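Local coordinates for protein ATP-dependent DNA helicase (Mycobacterium smegmatis, PDB 5V9X) that uses ATP hydrolysis to move 3'-to-5' along a single DNA strand and unwind RNA:DNA hybrids, at residues 684-690 / 854-860; 433-437 / 665-671. All coordinates share one frame; numbering follows the deposited sequence.

Both contacts lie on the same side of the chain's centre, their own centres 18 Å apart and their nearest atoms about 8 Å apart without touching. The chain joins them directly: helix 661-676, which supplies 665-671 to contact 2, is followed by strand 684-691, which supplies 684-690 to contact 1. T676 of that helix touches V686, E688 and V858; a little beyond strand 854-859, P865 touches R433, L668 and E671, and F866 touches L668. Contact 2 comes within about 5 Å of the bound nucleic acid at its nearest atom, contact 1 within about 10 Å. Contact 1 lies wholly beyond the AMP-PNP pocket in sequence, as does contact 2, the pocket residues falling between 41 and 420.

Contact 1: 684-690 / 854-860; sequences TFVVERF and RIVEVET
A parallel strand pair at the margin of a mixed five-stranded sheet pairs T684 with R854 through R689 with E859 without a break, the strand axes 21° apart; F685 N donates to R854 O at 2.9 Å. V687 N lies 2.7 Å from V856 O, almost in line with that carbonyl, and V858 N returns the bond to V687 O. Strand 854-859 is outermost in this sheet, within the region of the DEAD/H-associated family, while 684-691 pairs on its other edge with antiparallel 697-702, for example E688 with I700.

Side chains alternate between the faces. On the one carrying V686, its CG1 meets V858 CG1 at 3.9 Å; nearby, T860 OG1 donates to E688 OE2 at 2.9 Å, on the anti side and 18° out of the carboxylate plane, while S864 bonds OE1. At the start of this face, T684 lies over one face of the R854 guanidinium, offset toward its rim, with CG2 3.3 Å from NH2. R689 lies on the other face, bent at chi3; its NH2 makes a long, weak salt bridge to E859 OE1 (3.4 Å), the two planes 78° apart.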
loop_
_atom_site.group_PDB
_atom_site.type_symbol
_atom_site.label_atom_id
_atom_site.label_comp_id
_atom_site.label_asym_id
_atom_site.label_seq_id
_atom_site.Cartn_x
_atom_site.Cartn_y
_atom_site.Cartn_z
ATOM N N THR A 684 -23.316 14.869 10.150
ATOM C CA THR A 684 -24.059 15.805 9.312
ATOM C C THR A 684 -23.383 15.911 7.952
ATOM O O THR A 684 -22.226 16.334 7.865
ATOM C CB THR A 684 -24.149 17.196 9.958
ATOM O OG1 THR A 684 -22.888 17.866 9.835
ATOM C CG2 THR A 684 -24.508 17.097 11.433
ATOM N N PHE A 685 -24.102 15.525 6.900
ATOM C CA PHE A 685 -23.688 15.812 5.535
ATOM C C PHE A 685 -24.272 17.152 5.108
ATOM O O PHE A 685 -25.334 17.565 5.583
ATOM C CB PHE A 685 -24.156 14.723 4.563
ATOM C CG PHE A 685 -23.531 13.371 4.791
ATOM C CD1 PHE A 685 -22.460 13.210 5.655
ATOM C CD2 PHE A 685 -24.015 12.257 4.120
ATOM C CE1 PHE A 685 -21.895 11.963 5.852
ATOM C CE2 PHE A 685 -23.453 11.011 4.312
ATOM C CZ PHE A 685 -22.392 10.862 5.178
ATOM N N VAL A 686 -23.575 17.831 4.203
ATOM C CA VAL A 686 -24.021 19.118 3.679
ATOM C C VAL A 686 -24.142 19.007 2.166
ATOM O O VAL A 686 -23.170 18.657 1.484
ATOM C CB VAL A 686 -23.072 20.261 4.065
ATOM C CG1 VAL A 686 -23.475 21.539 3.343
ATOM C CG2 VAL A 686 -23.086 20.472 5.570
ATOM N N VAL A 687 -25.325 19.313 1.646
ATOM C CA VAL A 687 -25.557 19.399 0.211
ATOM C C VAL A 687 -25.542 20.875 -0.163
ATOM O O VAL A 687 -26.411 21.645 0.262
ATOM C CB VAL A 687 -26.874 18.723 -0.190
ATOM C CG1 VAL A 687 -27.172 18.980 -1.653
ATOM C CG2 VAL A 687 -26.793 17.228 0.085
ATOM N N GLU A 688 -24.550 21.272 -0.954
ATOM C CA GLU A 688 -24.324 22.665 -1.308
ATOM C C GLU A 688 -24.631 22.866 -2.783
ATOM O O GLU A 688 -24.208 22.065 -3.622
ATOM C CB GLU A 688 -22.883 23.074 -1.000
ATOM C CG GLU A 688 -22.519 24.469 -1.460
ATOM C CD GLU A 688 -21.146 24.887 -0.985
ATOM O OE1 GLU A 688 -20.512 24.111 -0.239
ATOM O OE2 GLU A 688 -20.700 25.991 -1.357
ATOM N N ARG A 689 -25.362 23.933 -3.094
ATOM C CA ARG A 689 -25.775 24.215 -4.459
ATOM C C ARG A 689 -25.429 25.652 -4.826
ATOM O O ARG A 689 -25.570 26.565 -4.008
ATOM C CB ARG A 689 -27.278 23.976 -4.645
ATOM C CG ARG A 689 -27.756 24.131 -6.077
ATOM C CD ARG A 689 -29.246 23.856 -6.223
ATOM N NE ARG A 689 -30.052 24.649 -5.297
ATOM C CZ ARG A 689 -30.581 24.172 -4.174
ATOM N NH1 ARG A 689 -30.394 22.903 -3.840
ATOM N NH2 ARG A 689 -31.299 24.962 -3.387
ATOM N N PHE A 690 -24.970 25.835 -6.059
ATOM C CA PHE A 690 -24.707 27.155 -6.614
ATOM C C PHE A 690 -24.777 27.043 -8.129
ATOM O O PHE A 690 -24.776 25.943 -8.689
ATOM C CB PHE A 690 -23.351 27.706 -6.154
ATOM C CG PHE A 690 -22.185 26.804 -6.467
ATOM C CD1 PHE A 690 -21.753 25.863 -5.545
ATOM C CD2 PHE A 690 -21.515 26.906 -7.676
ATOM C CE1 PHE A 690 -20.680 25.035 -5.826
ATOM C CE2 PHE A 690 -20.442 26.080 -7.962
ATOM C CZ PHE A 690 -20.025 25.145 -7.036
ATOM N N ARG A 854 -27.623 13.465 9.942
ATOM C CA ARG A 854 -28.330 14.630 9.438
ATOM C C ARG A 854 -27.890 14.952 8.011
ATOM O O ARG A 854 -26.808 14.563 7.561
ATOM C CB ARG A 854 -28.078 15.838 10.344
ATOM C CG ARG A 854 -29.206 16.861 10.377
ATOM C CD ARG A 854 -28.687 18.247 10.749
ATOM N NE ARG A 854 -27.708 18.212 11.833
ATOM C CZ ARG A 854 -27.097 19.287 12.321
ATOM N NH1 ARG A 854 -27.365 20.486 11.825
ATOM N NH2 ARG A 854 -26.219 19.165 13.308
ATOM N N ILE A 855 -28.753 15.668 7.295
ATOM C CA ILE A 855 -28.442 16.200 5.973
ATOM C C ILE A 855 -28.991 17.617 5.898
ATOM O O ILE A 855 -30.107 17.886 6.355
ATOM C CB ILE A 855 -29.017 15.321 4.843
ATOM C CG1 ILE A 855 -28.285 13.981 4.790
ATOM C CG2 ILE A 855 -28.909 16.026 3.496
ATOM C CD1 ILE A 855 -28.752 13.084 3.682
ATOM N N VAL A 856 -28.201 18.525 5.334
ATOM C CA VAL A 856 -28.543 19.941 5.274
ATOM C C VAL A 856 -28.420 20.413 3.832
ATOM O O VAL A 856 -27.384 20.201 3.192
ATOM C CB VAL A 856 -27.640 20.781 6.198
ATOM C CG1 VAL A 856 -27.970 22.258 6.072
ATOM C CG2 VAL A 856 -27.776 20.317 7.644
ATOM N N GLU A 857 -29.478 21.042 3.321
ATOM C CA GLU A 857 -29.432 21.708 2.027
ATOM C C GLU A 857 -29.108 23.180 2.235
ATOM O O GLU A 857 -29.704 23.836 3.097
ATOM C CB GLU A 857 -30.760 21.576 1.281
ATOM C CG GLU A 857 -31.318 20.175 1.210
ATOM C CD GLU A 857 -32.458 20.057 0.214
ATOM O OE1 GLU A 857 -32.450 20.802 -0.790
ATOM O OE2 GLU A 857 -33.365 19.226 0.437
ATOM N N VAL A 858 -28.172 23.696 1.448
ATOM C CA VAL A 858 -27.812 25.106 1.491
ATOM C C VAL A 858 -27.465 25.558 0.080
ATOM O O VAL A 858 -26.864 24.808 -0.696
ATOM C CB VAL A 858 -26.646 25.368 2.472
ATOM C CG1 VAL A 858 -25.386 24.627 2.038
ATOM C CG2 VAL A 858 -26.381 26.863 2.613
ATOM N N GLU A 859 -27.879 26.773 -0.262
ATOM C CA GLU A 859 -27.518 27.403 -1.522
ATOM C C GLU A 859 -26.551 28.543 -1.241
ATOM O O GLU A 859 -26.829 29.406 -0.402
ATOM C CB GLU A 859 -28.754 27.920 -2.263
ATOM C CG GLU A 859 -28.422 28.682 -3.537
ATOM C CD GLU A 859 -29.645 28.973 -4.382
ATOM O OE1 GLU A 859 -30.632 28.211 -4.284
ATOM O OE2 GLU A 859 -29.621 29.961 -5.144
ATOM N N THR A 860 -25.419 28.536 -1.934
ATOM C CA THR A 860 -24.372 29.525 -1.741
ATOM C C THR A 860 -24.225 30.384 -2.991
ATOM O O THR A 860 -24.490 29.934 -4.109
ATOM C CB THR A 860 -23.035 28.853 -1.410
ATOM O OG1 THR A 860 -22.832 27.734 -2.283
ATOM C CG2 THR A 860 -23.026 28.371 0.034
#

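Contact 2: 433-437 / 665-671; sequences RTDLI and LHQLLRE
R433 and L668 meet where 433-437 of helix 433-448 crosses helix 661-676, the local axes 109° apart and 10.1 Å at closest approach. Helix 433-448 follows strand 424-429 of the second seven-stranded parallel sheet, consistent with the second RecA-like domain of a helicase; helix 661-676 follows strand 657-659, an edge strand of the same sheet, so both crossing helices come off this sheet.

The apolar contacts form one patch. L668 points at the other helix and divides its branches: CD2 meets I437 CD1 at 3.6 Å, whereas CD1 turns to the arginine. I437 also lays CG1 across L665 CD1 at about a right angle, 3.8 Å away, and L436 CD2 reaches L665 CB at the same distance. F636 and T637 of helix 627-640 touch I437, adding a third helix to this patch.

The flat contact belongs to the R433 guanidinium, which has L668 CD1 3.7 Å above its plane and over its centre. Bends at chi2 and chi3 (-94°) carry the arginine chain past L668, the two side chains running in opposite directions. P865 touches R433, L668 and E671 at this end.

The charged contact is a weakly hydrogen-bonded salt bridge: E671 comes to the guanidinium edge with its carboxylate turned 54° from the guanidinium plane, and R433 NH2 lies 3.1 Å from E671 OE1.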
loop_
_atom_site.group_PDB
_atom_site.type_symbol
_atom_site.label_atom_id
_atom_site.label_comp_id
_atom_site.label_asym_id
_atom_site.label_seq_id
_atom_site.Cartn_x
_atom_site.Cartn_y
_atom_site.Cartn_z
ATOM N N ARG A 433 -5.434 23.687 2.299
ATOM C CA ARG A 433 -6.289 23.884 3.466
ATOM C C ARG A 433 -6.878 22.567 3.966
ATOM O O ARG A 433 -6.685 22.191 5.127
ATOM C CB ARG A 433 -7.393 24.890 3.135
ATOM C CG ARG A 433 -6.869 26.290 2.845
ATOM C CD ARG A 433 -7.453 27.311 3.807
ATOM N NE ARG A 433 -8.639 27.969 3.264
ATOM C CZ ARG A 433 -9.419 28.791 3.959
ATOM N NH1 ARG A 433 -9.146 29.052 5.231
ATOM N NH2 ARG A 433 -10.475 29.352 3.385
ATOM N N THR A 434 -7.608 21.850 3.107
ATOM C CA THR A 434 -8.223 20.601 3.554
ATOM C C THR A 434 -7.198 19.508 3.820
ATOM O O THR A 434 -7.514 18.539 4.519
ATOM C CB THR A 434 -9.247 20.095 2.536
ATOM O OG1 THR A 434 -8.592 19.800 1.294
ATOM C CG2 THR A 434 -10.333 21.136 2.318
ATOM N N ASP A 435 -5.985 19.629 3.274
ATOM C CA ASP A 435 -4.936 18.683 3.628
ATOM C C ASP A 435 -4.500 18.866 5.076
ATOM O O ASP A 435 -4.058 17.904 5.716
ATOM C CB ASP A 435 -3.743 18.838 2.687
ATOM C CG ASP A 435 -2.707 17.742 2.869
ATOM O OD1 ASP A 435 -3.048 16.680 3.431
ATOM O OD2 ASP A 435 -1.547 17.947 2.454
ATOM N N LEU A 436 -4.623 20.085 5.607
ATOM C CA LEU A 436 -4.284 20.331 7.006
ATOM C C LEU A 436 -5.139 19.482 7.936
ATOM O O LEU A 436 -4.640 18.935 8.928
ATOM C CB LEU A 436 -4.443 21.818 7.325
ATOM C CG LEU A 436 -4.351 22.270 8.782
ATOM C CD1 LEU A 436 -2.991 21.938 9.367
ATOM C CD2 LEU A 436 -4.638 23.760 8.890
ATOM N N ILE A 437 -6.433 19.356 7.632
ATOM C CA ILE A 437 -7.293 18.455 8.393
ATOM C C ILE A 437 -6.831 17.014 8.223
ATOM O O ILE A 437 -6.851 16.223 9.174
ATOM C CB ILE A 437 -8.761 18.633 7.965
ATOM C CG1 ILE A 437 -9.238 20.054 8.273
ATOM C CG2 ILE A 437 -9.648 17.604 8.649
ATOM C CD1 ILE A 437 -10.550 20.407 7.613
ATOM N N LEU A 665 -6.379 26.391 10.547
ATOM C CA LEU A 665 -7.463 25.445 10.790
ATOM C C LEU A 665 -8.697 26.161 11.321
ATOM O O LEU A 665 -9.818 25.917 10.857
ATOM C CB LEU A 665 -7.013 24.360 11.769
ATOM C CG LEU A 665 -8.127 23.408 12.208
ATOM C CD1 LEU A 665 -8.675 22.643 11.013
ATOM C CD2 LEU A 665 -7.633 22.457 13.284
ATOM N N HIS A 666 -8.506 27.048 12.300
ATOM C CA HIS A 666 -9.622 27.808 12.849
ATOM C C HIS A 666 -10.293 28.645 11.769
ATOM O O HIS A 666 -11.523 28.646 11.640
ATOM C CB HIS A 666 -9.134 28.698 13.992
ATOM C CG HIS A 666 -10.238 29.346 14.767
ATOM N ND1 HIS A 666 -10.997 30.379 14.261
ATOM C CD2 HIS A 666 -10.711 29.106 16.013
ATOM C CE1 HIS A 666 -11.892 30.745 15.160
ATOM N NE2 HIS A 666 -11.741 29.989 16.233
ATOM N N GLN A 667 -9.494 29.363 10.978
ATOM C CA GLN A 667 -10.053 30.186 9.913
ATOM C C GLN A 667 -10.780 29.334 8.881
ATOM O O GLN A 667 -11.851 29.715 8.392
ATOM C CB GLN A 667 -8.947 31.001 9.246
ATOM C CG GLN A 667 -9.463 32.003 8.237
ATOM C CD GLN A 667 -8.446 32.328 7.167
ATOM O OE1 GLN A 667 -7.330 31.809 7.176
ATOM N NE2 GLN A 667 -8.830 33.187 6.230
ATOM N N LEU A 668 -10.211 28.177 8.538
ATOM C CA LEU A 668 -10.845 27.291 7.564
ATOM C C LEU A 668 -12.228 26.861 8.031
ATOM O O LEU A 668 -13.204 26.940 7.277
ATOM C CB LEU A 668 -9.958 26.070 7.317
ATOM C CG LEU A 668 -10.550 24.940 6.476
ATOM C CD1 LEU A 668 -10.828 25.407 5.058
ATOM C CD2 LEU A 668 -9.618 23.744 6.477
ATOM N N LEU A 669 -12.331 26.408 9.281
ATOM C CA LEU A 669 -13.615 25.938 9.790
ATOM C C LEU A 669 -14.587 27.091 9.994
ATOM O O LEU A 669 -15.789 26.947 9.746
ATOM C CB LEU A 669 -13.405 25.164 11.089
ATOM C CG LEU A 669 -12.514 23.933 10.921
ATOM C CD1 LEU A 669 -12.244 23.267 12.259
ATOM C CD2 LEU A 669 -13.151 22.954 9.947
ATOM N N ARG A 670 -14.087 28.243 10.444
ATOM C CA ARG A 670 -14.940 29.421 10.571
ATOM C C ARG A 670 -15.549 29.799 9.227
ATOM O O ARG A 670 -16.768 29.975 9.113
ATOM C CB ARG A 670 -14.143 30.590 11.154
ATOM C CG ARG A 670 -14.939 31.881 11.256
ATOM C CD ARG A 670 -14.156 32.993 11.937
ATOM N NE ARG A 670 -12.878 33.264 11.285
ATOM C CZ ARG A 670 -12.745 33.918 10.134
ATOM N NH1 ARG A 670 -13.815 34.361 9.489
ATOM N NH2 ARG A 670 -11.538 34.121 9.623
ATOM N N GLU A 671 -14.713 29.915 8.191
ATOM C CA GLU A 671 -15.212 30.290 6.870
ATOM C C GLU A 671 -16.175 29.247 6.319
ATOM O O GLU A 671 -17.182 29.593 5.692
ATOM C CB GLU A 671 -14.051 30.498 5.902
ATOM C CG GLU A 671 -13.191 31.713 6.192
ATOM C CD GLU A 671 -12.142 31.934 5.121
ATOM O OE1 GLU A 671 -12.439 31.676 3.935
ATOM O OE2 GLU A 671 -11.019 32.355 5.464
#